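Local coordinates for protein putative tetrapyrrole (Corrin/porphyrin) methylase (Bacteroides fragilis, PDB 3FFY) that belongs to the RsmI family and probably catalyses methyl transfer from S-adenosyl-L-methionine to the ribose 2'-hydroxyl of cytidine 1402 in 16S rRNA, at residues C21-L26 and R44-Y49. Numbering follows the deposited sequence.
Sequences CFEGFL and RTMVFY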
loop_
_atom_site.group_PDB
_atom_site.type_symbol
_atom_site.label_atom_id
_atom_site.label_comp_id
_atom_site.label_asym_id
_atom_site.label_seq_id
_atom_site.Cartn_x
_atom_site.Cartn_y
_atom_site.Cartn_z
ATOM N N CYS A 21 -1.025 17.131 -5.992
ATOM C CA CYS A 21 -2.136 18.041 -5.950
ATOM C C CYS A 21 -3.290 17.423 -5.206
ATOM O O CYS A 21 -3.931 16.490 -5.699
ATOM C CB CYS A 21 -2.578 18.349 -7.364
ATOM S SG CYS A 21 -1.267 19.138 -8.290
ATOM N N PHE A 22 -3.566 17.943 -4.019
ATOM C CA PHE A 22 -4.770 17.535 -3.336
ATOM C C PHE A 22 -5.913 18.217 -4.065
ATOM O O PHE A 22 -5.945 19.436 -4.142
ATOM C CB PHE A 22 -4.764 17.907 -1.854
ATOM C CG PHE A 22 -6.033 17.538 -1.167
ATOM C CD1 PHE A 22 -6.285 16.209 -0.842
ATOM C CD2 PHE A 22 -7.032 18.484 -0.950
ATOM C CE1 PHE A 22 -7.511 15.831 -0.238
ATOM C CE2 PHE A 22 -8.232 18.130 -0.344
ATOM C CZ PHE A 22 -8.470 16.790 0.001
ATOM N N GLU A 23 -6.831 17.420 -4.615
ATOM C CA GLU A 23 -8.000 17.971 -5.316
ATOM C C GLU A 23 -9.303 17.827 -4.513
ATOM O O GLU A 23 -10.268 18.552 -4.741
ATOM C CB GLU A 23 -8.165 17.271 -6.657
ATOM C CG GLU A 23 -6.920 17.219 -7.527
ATOM C CD GLU A 23 -6.541 18.551 -8.149
ATOM O OE1 GLU A 23 -7.333 19.524 -8.142
ATOM O OE2 GLU A 23 -5.427 18.605 -8.678
ATOM N N GLY A 24 -9.340 16.906 -3.551
ATOM C CA GLY A 24 -10.537 16.715 -2.713
ATOM C C GLY A 24 -11.616 15.967 -3.477
ATOM O O GLY A 24 -11.345 14.999 -4.151
ATOM N N PHE A 25 -12.841 16.453 -3.390
ATOM C CA PHE A 25 -13.982 15.849 -4.041
ATOM C C PHE A 25 -14.225 16.565 -5.335
ATOM O O PHE A 25 -14.200 17.796 -5.377
ATOM C CB PHE A 25 -15.203 16.044 -3.162
ATOM C CG PHE A 25 -15.134 15.263 -1.885
ATOM C CD1 PHE A 25 -15.539 13.918 -1.860
ATOM C CD2 PHE A 25 -14.661 15.840 -0.728
ATOM C CE1 PHE A 25 -15.476 13.182 -0.694
ATOM C CE2 PHE A 25 -14.602 15.110 0.448
ATOM C CZ PHE A 25 -15.001 13.774 0.455
ATOM N N LEU A 26 -14.471 15.814 -6.391
ATOM C CA LEU A 26 -14.932 16.393 -7.649
ATOM C C LEU A 26 -16.301 17.011 -7.487
ATOM O O LEU A 26 -17.139 16.557 -6.681
ATOM C CB LEU A 26 -15.046 15.323 -8.705
ATOM C CG LEU A 26 -13.810 14.909 -9.470
ATOM C CD1 LEU A 26 -14.155 13.536 -10.068
ATOM C CD2 LEU A 26 -13.544 15.913 -10.597
ATOM N N ARG A 44 1.753 16.398 -12.132
ATOM C CA ARG A 44 1.900 15.906 -10.751
ATOM C C ARG A 44 0.812 14.864 -10.453
ATOM O O ARG A 44 -0.253 14.913 -11.025
ATOM C CB ARG A 44 1.795 17.049 -9.720
ATOM C CG ARG A 44 2.848 18.189 -9.826
ATOM C CD ARG A 44 2.290 19.465 -9.150
ATOM N NE ARG A 44 3.176 20.646 -9.138
ATOM C CZ ARG A 44 3.468 21.331 -8.046
ATOM N NH1 ARG A 44 2.948 20.964 -6.887
ATOM N NH2 ARG A 44 4.279 22.376 -8.114
ATOM N N THR A 45 1.114 13.939 -9.532
ATOM C CA THR A 45 0.123 13.039 -8.934
ATOM C C THR A 45 -1.021 13.885 -8.372
ATOM O O THR A 45 -0.796 14.933 -7.819
ATOM C CB THR A 45 0.756 12.226 -7.805
ATOM O OG1 THR A 45 1.838 11.469 -8.359
ATOM C CG2 THR A 45 -0.257 11.291 -7.137
HETATM N N MSE A 46 -2.245 13.419 -8.550
HETATM C CA MSE A 46 -3.442 14.097 -8.081
HETATM C C MSE A 46 -4.066 13.217 -7.041
HETATM O O MSE A 46 -4.068 11.989 -7.187
HETATM C CB MSE A 46 -4.393 14.297 -9.240
HETATM C CG MSE A 46 -3.842 15.367 -10.170
HETATM SE SE MSE A 46 -4.558 15.273 -11.889
HETATM C CE MSE A 46 -3.553 13.691 -12.484
ATOM N N VAL A 47 -4.609 13.833 -6.003
ATOM C CA VAL A 47 -5.275 13.074 -4.955
ATOM C C VAL A 47 -6.689 13.590 -4.811
ATOM O O VAL A 47 -6.924 14.818 -4.701
ATOM C CB VAL A 47 -4.551 13.193 -3.586
ATOM C CG1 VAL A 47 -5.340 12.368 -2.512
ATOM C CG2 VAL A 47 -3.063 12.763 -3.748
ATOM N N PHE A 48 -7.622 12.644 -4.857
ATOM C CA PHE A 48 -9.063 12.921 -4.739
ATOM C C PHE A 48 -9.658 12.018 -3.656
ATOM O O PHE A 48 -9.154 10.920 -3.401
ATOM C CB PHE A 48 -9.804 12.549 -6.026
ATOM C CG PHE A 48 -9.240 13.167 -7.289
ATOM C CD1 PHE A 48 -9.774 14.342 -7.801
ATOM C CD2 PHE A 48 -8.227 12.529 -7.978
ATOM C CE1 PHE A 48 -9.258 14.887 -8.984
ATOM C CE2 PHE A 48 -7.705 13.058 -9.149
ATOM C CZ PHE A 48 -8.215 14.238 -9.648
ATOM N N TYR A 49 -10.765 12.483 -3.073
ATOM C CA TYR A 49 -11.647 11.683 -2.203
ATOM C C TYR A 49 -12.909 11.381 -2.968
ATOM O O TYR A 49 -13.384 12.217 -3.757
ATOM C CB TYR A 49 -12.010 12.449 -0.928
ATOM C CG TYR A 49 -10.892 12.609 0.078
ATOM C CD1 TYR A 49 -9.934 11.643 0.242
ATOM C CD2 TYR A 49 -10.827 13.718 0.897
ATOM C CE1 TYR A 49 -8.942 11.781 1.203
ATOM C CE2 TYR A 49 -9.846 13.845 1.861
ATOM C CZ TYR A 49 -8.907 12.865 1.989
ATOM O OH TYR A 49 -7.915 12.958 2.931
#
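Phe22 turns the edge of its ring, CE1 and CZ, toward the face of Tyr49 in an offset edge-to-face pair, with planes at 73°. Phe22 CE1 lies 3.7 Å from Tyr49 CE2. Phe22 CG is anti to the backbone N (chi1 177°), beside the carbonyl carbon. Gly24 N sits over the centre of one face of the Phe22 ring. Phe25 completes the aromatic cluster. Tyr49 CB lies over one face of the Phe25 ring, offset toward the rim and 3.7 Å from the Phe25 centroid, as a CH-pi contact.

The strands 21-24 and 45-49 run parallel. Cys21 N donates a hydrogen bond to Thr45 O, and Val47 N donates one to Cys21 O at 2.8 Å. A beta bulge then shifts the register by one between Phe22 and Gly24. Val47 O accepts a hydrogen bond from Glu23 N at 2.6 Å and a weak one from Gly24 N at 3.4 Å. Gly24 has a positive phi (76°), which favours glycine. Gly24 O accepts a hydrogen bond from Tyr49 N, which lies above the carbonyl plane.

At the bulge Glu23 lies side by side with Phe48. Glu23 CG stands over the Phe48 ring face, 4.1 Å from its centroid, and Glu23 OE1 forms a salt bridge with Lys35.

In this C-terminal part of the methylase, helix 32-38 connects the two strands in a beta-alpha-beta unit, and Leu26 packs on it. Val47 meets helix 6-12, where Phe6 also touches Phe22. Beyond strand 45-50 the sheet continues with antiparallel strand 106-110.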